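Side-chain contacts in iron transport multicopper oxidase FET3 (Saccharomyces cerevisiae, PDB 1ZPU), which oxidises ferrous to ferric iron at the expense of dioxygen for high-affinity iron uptake, and also oxidises cuprous copper, using four bound copper ions: residues 110-114 with 115-119; 463-466 with 467-470; 359-362 with 363-366; 344-348 with 349-353. All coordinates share one frame; numbering follows the deposited sequence.

In the fold
Contact 2 supplies copper ligands and contact 1 packs beside them. Their centres are 14 Å apart, yet they meet directly: Y112 OH of contact 1 stands 3.1 Å from H464 ND1 of contact 2, and H464 binds a type 3 copper through its other ring nitrogen. Contact 2 also gives C463 and H468 to the type 1 copper. Contacts 3 and 4 lie farther out in the third plastocyanin-like domain, their centres 10 Å apart, with Y365 of contact 3 packed on the helix of contact 4 (Y365 CE2 to T351 OG1, 3.5 Å). Between nearest atoms, contact 2 is about 16 Å from contact 3 and about 12 Å from contact 4, so contacts 3 and 4 lie clear of its copper ligands.

Contact 1: 110-114 with 115-119; sequences GQYED and GMKGL
K117 (chi1 60°) and Y112 (chi1 89°) both carry CG between the backbone N and the carbonyl carbon, and their side chains cross at about a right angle. The extended lysine chain passes the edge of the tyrosine ring, where K117 CD lies 3.7 Å from Y112 CD1, near the ring plane. Its methylenes also run beside Y112 O. That carbonyl closes the 3-10 turn by accepting a hydrogen bond from G115, three residues on (G115 N to Y112 O, 3.0 Å). G115 has a positive phi, at which any CB would run into the carbonyl of D114. Farther along, K117 lies alongside E113 and makes a long salt bridge (K117 NZ to E113 OE1, 4.0 Å), while K117 NZ donates a hydrogen bond to S140 OG. A methionine in place of K117 would probably leave S140 OG without this partner and the E113 carboxylate without its nearby positive charge. Beyond the turn, M116 runs side by side with Q111, M116 SD lying 4.2 Å from Q111 CG. D114 is held by R22, and Y112 OH bonds to G196 O. The ring of Y112 also meets that of H105, a type 3 copper ligand; this loop, which joins strands 100-105 and 117-123, thus lies beside the trinuclear copper site characteristic of multicopper oxidases, consistent with a second-shell role.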
loop_
_atom_site.group_PDB
_atom_site.type_symbol
_atom_site.label_atom_id
_atom_site.label_comp_id
_atom_site.label_asym_id
_atom_site.label_seq_id
_atom_site.Cartn_x
_atom_site.Cartn_y
_atom_site.Cartn_z
ATOM N N GLY A 110 2.953 9.566 -8.717
ATOM C CA GLY A 110 3.832 8.411 -8.577
ATOM C C GLY A 110 4.906 8.756 -7.581
ATOM O O GLY A 110 5.811 7.953 -7.301
ATOM N N GLN A 111 4.793 9.973 -7.064
ATOM C CA GLN A 111 5.685 10.532 -6.069
ATOM C C GLN A 111 6.469 9.498 -5.220
ATOM O O GLN A 111 7.690 9.536 -5.208
ATOM C CB GLN A 111 4.866 11.485 -5.206
ATOM C CG GLN A 111 5.617 12.609 -4.585
ATOM C CD GLN A 111 4.852 13.916 -4.692
ATOM O OE1 GLN A 111 4.329 14.435 -3.703
ATOM N NE2 GLN A 111 4.769 14.447 -5.906
ATOM N N TYR A 112 5.823 8.565 -4.528
ATOM C CA TYR A 112 6.639 7.703 -3.643
ATOM C C TYR A 112 7.694 6.818 -4.330
ATOM O O TYR A 112 8.744 6.561 -3.744
ATOM C CB TYR A 112 5.853 6.949 -2.559
ATOM C CG TYR A 112 5.295 5.581 -2.891
ATOM C CD1 TYR A 112 6.091 4.427 -2.849
ATOM C CD2 TYR A 112 3.941 5.429 -3.171
ATOM C CE1 TYR A 112 5.545 3.166 -3.121
ATOM C CE2 TYR A 112 3.391 4.201 -3.439
ATOM C CZ TYR A 112 4.181 3.074 -3.412
ATOM O OH TYR A 112 3.561 1.875 -3.700
ATOM N N GLU A 113 7.437 6.363 -5.555
ATOM C CA GLU A 113 8.494 5.709 -6.339
ATOM C C GLU A 113 9.722 6.579 -6.493
ATOM O O GLU A 113 10.817 6.070 -6.584
ATOM C CB GLU A 113 8.028 5.270 -7.730
ATOM C CG GLU A 113 7.502 3.829 -7.769
ATOM C CD GLU A 113 8.582 2.756 -7.898
ATOM O OE1 GLU A 113 9.629 2.766 -7.201
ATOM O OE2 GLU A 113 8.363 1.855 -8.716
ATOM N N ASP A 114 9.544 7.890 -6.521
ATOM C CA ASP A 114 10.669 8.786 -6.681
ATOM C C ASP A 114 11.344 9.116 -5.352
ATOM O O ASP A 114 12.108 10.085 -5.262
ATOM C CB ASP A 114 10.250 10.042 -7.457
ATOM C CG ASP A 114 9.987 9.759 -8.954
ATOM O OD1 ASP A 114 10.444 8.707 -9.475
ATOM O OD2 ASP A 114 9.328 10.594 -9.618
ATOM N N GLY A 115 11.059 8.319 -4.319
ATOM C CA GLY A 115 11.862 8.336 -3.091
ATOM C C GLY A 115 11.168 8.727 -1.798
ATOM O O GLY A 115 11.731 8.514 -0.711
ATOM N N MET A 116 9.960 9.289 -1.896
ATOM C CA MET A 116 9.252 9.824 -0.715
ATOM C C MET A 116 8.524 8.720 0.056
ATOM O O MET A 116 7.300 8.539 -0.080
ATOM C CB MET A 116 8.303 10.951 -1.117
ATOM C CG MET A 116 7.658 11.676 0.010
ATOM S SD MET A 116 6.792 13.157 -0.620
ATOM C CE MET A 116 5.756 13.542 0.774
ATOM N N LYS A 117 9.283 8.001 0.876
ATOM C CA LYS A 117 8.776 6.829 1.576
ATOM C C LYS A 117 9.783 6.416 2.653
ATOM O O LYS A 117 10.981 6.655 2.522
ATOM C CB LYS A 117 8.534 5.679 0.598
ATOM C CG LYS A 117 9.796 5.239 -0.150
ATOM C CD LYS A 117 9.479 4.527 -1.466
ATOM C CE LYS A 117 10.585 3.543 -1.883
ATOM N NZ LYS A 117 10.464 3.184 -3.336
ATOM N N GLY A 118 9.280 5.798 3.718
ATOM C CA GLY A 118 10.058 5.500 4.905
ATOM C C GLY A 118 9.277 4.579 5.816
ATOM O O GLY A 118 8.066 4.429 5.662
ATOM N N LEU A 119 9.968 3.961 6.768
ATOM C CA LEU A 119 9.345 3.028 7.690
ATOM C C LEU A 119 8.750 3.698 8.925
ATOM O O LEU A 119 9.240 4.713 9.402
ATOM C CB LEU A 119 10.349 1.957 8.108
ATOM C CG LEU A 119 10.952 1.060 7.023
ATOM C CD1 LEU A 119 11.712 -0.059 7.663
ATOM C CD2 LEU A 119 9.902 0.478 6.113
#

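Contact 2: 463-466 with 467-470; sequences CHIE and WHLL. With CU1 (copper (I) ion), chain B; CU1 (copper (I) ion), chain C.
I465 covers one face of the imidazole of H468, three residues on, the two side chains running side by side. With chi1 at -74°, CG2 of I465 is anti to its backbone N, and this methyl sits almost exactly over the ring as a CH-pi contact, 3.7 Å from I465 CG2 to the H468 ring centroid and 9° off the normal. The other branch continues along the same side, bringing I465 CD1 to 3.6 Å from H468 CE1. An alanine at I465 would lack both branches and is likely to open a gap over this face and remove the CH-pi contact on the copper-binding ring. The edge of the same ring is turned to C463, whose SG, anti to the backbone N, binds the type 1 copper at 2.2 Å. H468 ND1 binds that copper at 2.1 Å, and H392 is the third ligand. The thiolate also accepts a hydrogen bond from I465 N. H462, C463 and H464 form the His-Cys-His motif of multicopper oxidases, which links the type 1 site to the trinuclear cluster: H464 points away from 467-470, and its NE2 binds a type 3 copper at 2.2 Å with H62 and H105. On the far side of H468, NE2 bonds to E164. I465 is the N-cap of helix 466-470, and its carbonyl takes L469 N at 3.0 Å from I465 O, plus a weak bond from H468 N. E466 bends at chi2 to lie beside L469, with E466 OE2 3.7 Å from L469 CD2.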
loop_
_atom_site.group_PDB
_atom_site.type_symbol
_atom_site.label_atom_id
_atom_site.label_comp_id
_atom_site.label_asym_id
_atom_site.label_seq_id
_atom_site.Cartn_x
_atom_site.Cartn_y
_atom_site.Cartn_z
ATOM N N CYS A 463 -5.839 -0.848 -5.702
ATOM C CA CYS A 463 -4.608 -1.540 -6.013
ATOM C C CYS A 463 -3.414 -0.653 -5.664
ATOM O O CYS A 463 -3.380 0.541 -5.978
ATOM C CB CYS A 463 -4.582 -1.908 -7.485
ATOM S SG CYS A 463 -3.144 -2.858 -7.938
ATOM N N HIS A 464 -2.432 -1.240 -5.004
ATOM C CA HIS A 464 -1.269 -0.496 -4.558
ATOM C C HIS A 464 -0.154 -0.417 -5.608
ATOM O O HIS A 464 0.917 0.114 -5.333
ATOM C CB HIS A 464 -0.747 -1.065 -3.252
ATOM C CG HIS A 464 -0.185 -0.024 -2.345
ATOM N ND1 HIS A 464 1.013 0.612 -2.596
ATOM C CD2 HIS A 464 -0.669 0.518 -1.200
ATOM C CE1 HIS A 464 1.245 1.495 -1.637
ATOM N NE2 HIS A 464 0.243 1.453 -0.775
ATOM N N ILE A 465 -0.402 -0.936 -6.804
ATOM C CA ILE A 465 0.528 -0.754 -7.892
ATOM C C ILE A 465 0.282 0.632 -8.425
ATOM O O ILE A 465 -0.783 0.919 -8.964
ATOM C CB ILE A 465 0.322 -1.773 -9.020
ATOM C CG1 ILE A 465 0.835 -3.160 -8.599
ATOM C CG2 ILE A 465 1.019 -1.284 -10.316
ATOM C CD1 ILE A 465 0.408 -4.288 -9.528
ATOM N N GLU A 466 1.276 1.492 -8.272
ATOM C CA GLU A 466 1.128 2.903 -8.562
ATOM C C GLU A 466 0.564 3.197 -9.946
ATOM O O GLU A 466 -0.261 4.107 -10.115
ATOM C CB GLU A 466 2.467 3.586 -8.342
ATOM C CG GLU A 466 2.680 3.958 -6.874
ATOM C CD GLU A 466 1.843 5.182 -6.461
ATOM O OE1 GLU A 466 2.168 6.306 -6.942
ATOM O OE2 GLU A 466 0.870 5.010 -5.669
ATOM N N TRP A 467 0.999 2.414 -10.930
ATOM C CA TRP A 467 0.511 2.557 -12.294
ATOM C C TRP A 467 -0.987 2.284 -12.385
ATOM O O TRP A 467 -1.702 2.986 -13.092
ATOM C CB TRP A 467 1.289 1.636 -13.227
ATOM C CG TRP A 467 2.786 1.738 -13.038
ATOM C CD1 TRP A 467 3.627 0.748 -12.609
ATOM C CD2 TRP A 467 3.610 2.899 -13.271
ATOM N NE1 TRP A 467 4.925 1.222 -12.574
ATOM C CE2 TRP A 467 4.939 2.535 -12.966
ATOM C CE3 TRP A 467 3.348 4.204 -13.710
ATOM C CZ2 TRP A 467 6.005 3.424 -13.082
ATOM C CZ3 TRP A 467 4.401 5.093 -13.823
ATOM C CH2 TRP A 467 5.721 4.698 -13.508
ATOM N N HIS A 468 -1.463 1.284 -11.651
ATOM C CA HIS A 468 -2.859 0.915 -11.712
ATOM C C HIS A 468 -3.751 1.916 -10.964
ATOM O O HIS A 468 -4.906 2.165 -11.361
ATOM C CB HIS A 468 -3.059 -0.518 -11.221
ATOM C CG HIS A 468 -2.313 -1.540 -12.028
ATOM N ND1 HIS A 468 -2.167 -2.852 -11.620
ATOM C CD2 HIS A 468 -1.656 -1.442 -13.207
ATOM C CE1 HIS A 468 -1.462 -3.514 -12.516
ATOM N NE2 HIS A 468 -1.138 -2.682 -13.486
ATOM N N LEU A 469 -3.211 2.489 -9.890
ATOM C CA LEU A 469 -3.894 3.555 -9.179
ATOM C C LEU A 469 -4.008 4.794 -10.074
ATOM O O LEU A 469 -5.029 5.476 -10.067
ATOM C CB LEU A 469 -3.160 3.876 -7.893
ATOM C CG LEU A 469 -3.773 4.912 -6.951
ATOM C CD1 LEU A 469 -5.176 4.505 -6.441
ATOM C CD2 LEU A 469 -2.788 5.166 -5.804
ATOM N N LEU A 470 -2.965 5.064 -10.858
ATOM C CA LEU A 470 -3.003 6.126 -11.871
ATOM C C LEU A 470 -4.044 5.854 -12.934
ATOM O O LEU A 470 -4.663 6.797 -13.448
ATOM C CB LEU A 470 -1.640 6.321 -12.534
ATOM C CG LEU A 470 -0.728 7.279 -11.777
ATOM C CD1 LEU A 470 0.734 7.009 -12.107
ATOM C CD2 LEU A 470 -1.107 8.734 -12.068
HETATM CU CU CU1 B . -3.169 -3.656 -9.979
HETATM CU CU CU1 C . 0.387 2.326 1.272
#

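Contact 3: 359-362 with 363-366; sequences ANNS and EIYG. With NAG (2-acetamido-2-deoxy-beta-D-glucopyranose), chain D.
An Asx turn at N361 opens the short 3-10 segment that runs through S362 to Y365. With CG anti to its backbone N (chi1 178°), N361 directs its amide oxygen back to the chain two residues on, and E363 N donates to N361 OD1 at 3.1 Å, coming from above the amide plane. The N361 side chain then runs alongside that of E363, their flat ends turned 44° against each other. The turn continues with a weak bond from I364 N to N361 O and another from Y365 N to S362 O, 3.2 Å. Y365 closes the other side: its hydroxyl donates to A359 O over 2.8 Å, lying in the carbonyl plane on a lone pair, which ties Y365 back to A359, six residues earlier. I364 CG1 rests over one face of this ring, toward its rim. N360, between these two grips, points away from the turn and carries an N-linked GlcNAc on ND2. The loop leads from helix 348-352 to strand 371-374: Y365 packs against T348 and V352 of the helix and T371 and I373 of the strand, while P481 of helix 481-486 touches both A359 and Y365.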
loop_
_atom_site.group_PDB
_atom_site.type_symbol
_atom_site.label_atom_id
_atom_site.label_comp_id
_atom_site.label_asym_id
_atom_site.label_seq_id
_atom_site.Cartn_x
_atom_site.Cartn_y
_atom_site.Cartn_z
ATOM N N ALA A 359 -25.670 13.275 4.616
ATOM C CA ALA A 359 -24.454 12.492 4.500
ATOM C C ALA A 359 -24.704 10.999 4.263
ATOM O O ALA A 359 -23.795 10.279 3.867
ATOM C CB ALA A 359 -23.605 12.701 5.741
ATOM N N ASN A 360 -25.928 10.544 4.509
ATOM C CA ASN A 360 -26.290 9.142 4.321
ATOM C C ASN A 360 -26.729 8.836 2.894
ATOM O O ASN A 360 -26.836 7.669 2.506
ATOM C CB ASN A 360 -27.393 8.721 5.302
ATOM C CG ASN A 360 -27.567 7.204 5.371
ATOM O OD1 ASN A 360 -26.608 6.450 5.168
ATOM N ND2 ASN A 360 -28.798 6.757 5.663
ATOM N N ASN A 361 -26.989 9.891 2.123
ATOM C CA ASN A 361 -27.377 9.766 0.719
ATOM C C ASN A 361 -26.137 9.647 -0.175
ATOM O O ASN A 361 -25.360 10.594 -0.304
ATOM C CB ASN A 361 -28.245 10.963 0.312
ATOM C CG ASN A 361 -28.655 10.932 -1.150
ATOM O OD1 ASN A 361 -28.471 9.931 -1.851
ATOM N ND2 ASN A 361 -29.222 12.038 -1.618
ATOM N N SER A 362 -25.965 8.478 -0.787
ATOM C CA SER A 362 -24.770 8.162 -1.579
ATOM C C SER A 362 -24.583 9.072 -2.794
ATOM O O SER A 362 -23.452 9.293 -3.246
ATOM C CB SER A 362 -24.801 6.693 -2.021
ATOM O OG SER A 362 -25.829 6.457 -2.976
ATOM N N GLU A 363 -25.700 9.598 -3.294
ATOM C CA GLU A 363 -25.739 10.415 -4.501
ATOM C C GLU A 363 -24.819 11.634 -4.435
ATOM O O GLU A 363 -24.216 12.008 -5.445
ATOM C CB GLU A 363 -27.177 10.864 -4.773
ATOM C CG GLU A 363 -27.389 11.411 -6.160
ATOM C CD GLU A 363 -28.792 11.927 -6.373
ATOM O OE1 GLU A 363 -29.210 12.876 -5.664
ATOM O OE2 GLU A 363 -29.479 11.388 -7.267
ATOM N N ILE A 364 -24.707 12.232 -3.248
ATOM C CA ILE A 364 -23.999 13.507 -3.079
ATOM C C ILE A 364 -22.490 13.390 -3.184
ATOM O O ILE A 364 -21.795 14.401 -3.328
ATOM C CB ILE A 364 -24.330 14.217 -1.742
ATOM C CG1 ILE A 364 -23.823 13.406 -0.549
ATOM C CG2 ILE A 364 -25.824 14.501 -1.640
ATOM C CD1 ILE A 364 -23.293 14.247 0.586
ATOM N N TYR A 365 -21.979 12.164 -3.101
ATOM C CA TYR A 365 -20.544 11.954 -3.166
ATOM C C TYR A 365 -20.049 11.747 -4.594
ATOM O O TYR A 365 -18.840 11.649 -4.823
ATOM C CB TYR A 365 -20.124 10.789 -2.279
ATOM C CG TYR A 365 -20.454 10.979 -0.824
ATOM C CD1 TYR A 365 -21.618 10.444 -0.289
ATOM C CD2 TYR A 365 -19.599 11.689 0.023
ATOM C CE1 TYR A 365 -21.927 10.609 1.044
ATOM C CE2 TYR A 365 -19.900 11.852 1.361
ATOM C CZ TYR A 365 -21.066 11.309 1.862
ATOM O OH TYR A 365 -21.395 11.456 3.185
ATOM N N GLY A 366 -20.979 11.683 -5.547
ATOM C CA GLY A 366 -20.636 11.577 -6.960
ATOM C C GLY A 366 -20.886 10.211 -7.560
ATOM O O GLY A 366 -20.967 9.205 -6.845
HETATM C C1 NAG D . -28.889 5.305 5.663
HETATM C C2 NAG D . -29.933 4.474 4.903
HETATM C C3 NAG D . -31.118 3.956 5.753
HETATM C C4 NAG D . -31.101 4.253 7.270
HETATM C C5 NAG D . -29.881 5.063 7.750
HETATM C C6 NAG D . -29.544 4.851 9.225
HETATM C C7 NAG D . -30.023 5.311 2.571
HETATM C C8 NAG D . -30.366 6.551 1.787
HETATM N N2 NAG D . -30.486 5.276 3.821
HETATM O O3 NAG D . -31.293 2.563 5.553
HETATM O O4 NAG D . -32.302 4.930 7.608
HETATM O O5 NAG D . -28.742 4.767 6.963
HETATM O O6 NAG D . -28.804 5.981 9.681
HETATM O O7 NAG D . -29.366 4.402 2.054
#

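Contact 4: 344-348 with 349-353; sequences PKVPT and LMTVL
V346 and P347 pack tightly against M350 and T351, where the incoming loop turns into helix 348-352. V346 reaches over with CG1, anti to its backbone N (chi1 -175°), and touches two residues of the first turn: V346 CG1 is 3.7 Å from T351 CG2 and 3.9 Å from M350 CB. The side chains cross obliquely, so these are branch contacts and not a lengthwise stack. M350 bends at chi2 (63°) and folds its thioether back over the proline, M350 SD lying 3.8 Å from P347 CB. Beyond this close cluster the end of M350 leads away toward T507. P347 holds the N-cap position of the helix, and its carbonyl receives T351 N at 3.2 Å from P347 O. The next carbonyl takes V352 N, 3.2 Å from T348 O, together with weak bonds from T351 N and T351 OG1. The helix belongs to the third plastocyanin-like domain, leading from the loop after strand 332-336 to the loop before strand 371-374. T348 turns to the domain's strands: its side chain packs on V458, V476 and V478 of strands 457-463 and 474-479, and its buried hydroxyl is satisfied by F77 O. All the residues that touch across the contact are buried; solvent is met instead outside it, at K345, which is exposed and stretches to L521 O, and at L353, which is partly exposed and rests on I484 and L492.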
loop_
_atom_site.group_PDB
_atom_site.type_symbol
_atom_site.label_atom_id
_atom_site.label_comp_id
_atom_site.label_asym_id
_atom_site.label_seq_id
_atom_site.Cartn_x
_atom_site.Cartn_y
_atom_site.Cartn_z
ATOM N N PRO A 344 -13.096 13.924 -7.258
ATOM C CA PRO A 344 -14.140 14.928 -7.224
ATOM C C PRO A 344 -13.603 16.354 -7.028
ATOM O O PRO A 344 -12.409 16.541 -6.765
ATOM C CB PRO A 344 -14.981 14.498 -6.024
ATOM C CG PRO A 344 -14.055 13.776 -5.145
ATOM C CD PRO A 344 -12.922 13.268 -5.952
ATOM N N LYS A 345 -14.487 17.344 -7.164
ATOM C CA LYS A 345 -14.119 18.757 -7.005
ATOM C C LYS A 345 -13.915 19.165 -5.542
ATOM O O LYS A 345 -13.280 20.186 -5.253
ATOM C CB LYS A 345 -15.171 19.659 -7.656
ATOM C CG LYS A 345 -14.899 19.981 -9.130
ATOM C CD LYS A 345 -16.114 20.584 -9.829
ATOM C CE LYS A 345 -16.121 20.228 -11.311
ATOM N NZ LYS A 345 -17.518 19.990 -11.805
ATOM N N VAL A 346 -14.477 18.370 -4.633
ATOM C CA VAL A 346 -14.368 18.594 -3.193
ATOM C C VAL A 346 -14.072 17.251 -2.520
ATOM O O VAL A 346 -14.771 16.269 -2.783
ATOM C CB VAL A 346 -15.673 19.218 -2.592
ATOM C CG1 VAL A 346 -15.488 19.566 -1.120
ATOM C CG2 VAL A 346 -16.102 20.453 -3.372
ATOM N N PRO A 347 -13.044 17.213 -1.644
ATOM C CA PRO A 347 -12.619 15.992 -0.957
ATOM C C PRO A 347 -13.792 15.314 -0.271
ATOM O O PRO A 347 -14.625 16.003 0.309
ATOM C CB PRO A 347 -11.653 16.509 0.109
ATOM C CG PRO A 347 -11.169 17.812 -0.394
ATOM C CD PRO A 347 -12.228 18.381 -1.256
ATOM N N THR A 348 -13.849 13.985 -0.332
ATOM C CA THR A 348 -14.955 13.221 0.247
ATOM C C THR A 348 -15.283 13.675 1.667
ATOM O O THR A 348 -16.422 14.066 1.945
ATOM C CB THR A 348 -14.660 11.704 0.271
ATOM O OG1 THR A 348 -14.107 11.293 -0.983
ATOM C CG2 THR A 348 -15.936 10.910 0.545
ATOM N N LEU A 349 -14.278 13.641 2.546
ATOM C CA LEU A 349 -14.455 14.025 3.950
ATOM C C LEU A 349 -15.025 15.439 4.122
ATOM O O LEU A 349 -15.907 15.666 4.953
ATOM C CB LEU A 349 -13.148 13.863 4.730
ATOM C CG LEU A 349 -13.106 14.161 6.232
ATOM C CD1 LEU A 349 -14.034 13.266 7.030
ATOM C CD2 LEU A 349 -11.696 14.002 6.726
ATOM N N MET A 350 -14.537 16.374 3.317
ATOM C CA MET A 350 -14.997 17.749 3.375
ATOM C C MET A 350 -16.495 17.883 3.083
ATOM O O MET A 350 -17.163 18.774 3.638
ATOM C CB MET A 350 -14.158 18.622 2.442
ATOM C CG MET A 350 -12.898 19.194 3.081
ATOM S SD MET A 350 -11.677 17.970 3.629
ATOM C CE MET A 350 -10.231 19.017 3.832
ATOM N N THR A 351 -17.030 17.001 2.237
ATOM C CA THR A 351 -18.467 17.060 1.949
ATOM C C THR A 351 -19.281 16.407 3.060
ATOM O O THR A 351 -20.321 16.944 3.441
ATOM C CB THR A 351 -18.896 16.573 0.519
ATOM O OG1 THR A 351 -19.372 15.223 0.564
ATOM C CG2 THR A 351 -17.773 16.708 -0.495
ATOM N N VAL A 352 -18.806 15.287 3.609
ATOM C CA VAL A 352 -19.481 14.688 4.776
ATOM C C VAL A 352 -19.538 15.646 5.982
ATOM O O VAL A 352 -20.548 15.705 6.698
ATOM C CB VAL A 352 -18.954 13.254 5.168
ATOM C CG1 VAL A 352 -17.757 12.845 4.364
ATOM C CG2 VAL A 352 -18.698 13.131 6.672
ATOM N N LEU A 353 -18.474 16.421 6.170
ATOM C CA LEU A 353 -18.421 17.372 7.272
ATOM C C LEU A 353 -19.224 18.653 7.045
ATOM O O LEU A 353 -19.265 19.519 7.923
ATOM C CB LEU A 353 -16.975 17.704 7.631
ATOM C CG LEU A 353 -16.228 16.541 8.284
ATOM C CD1 LEU A 353 -14.764 16.897 8.498
ATOM C CD2 LEU A 353 -16.879 16.104 9.592
#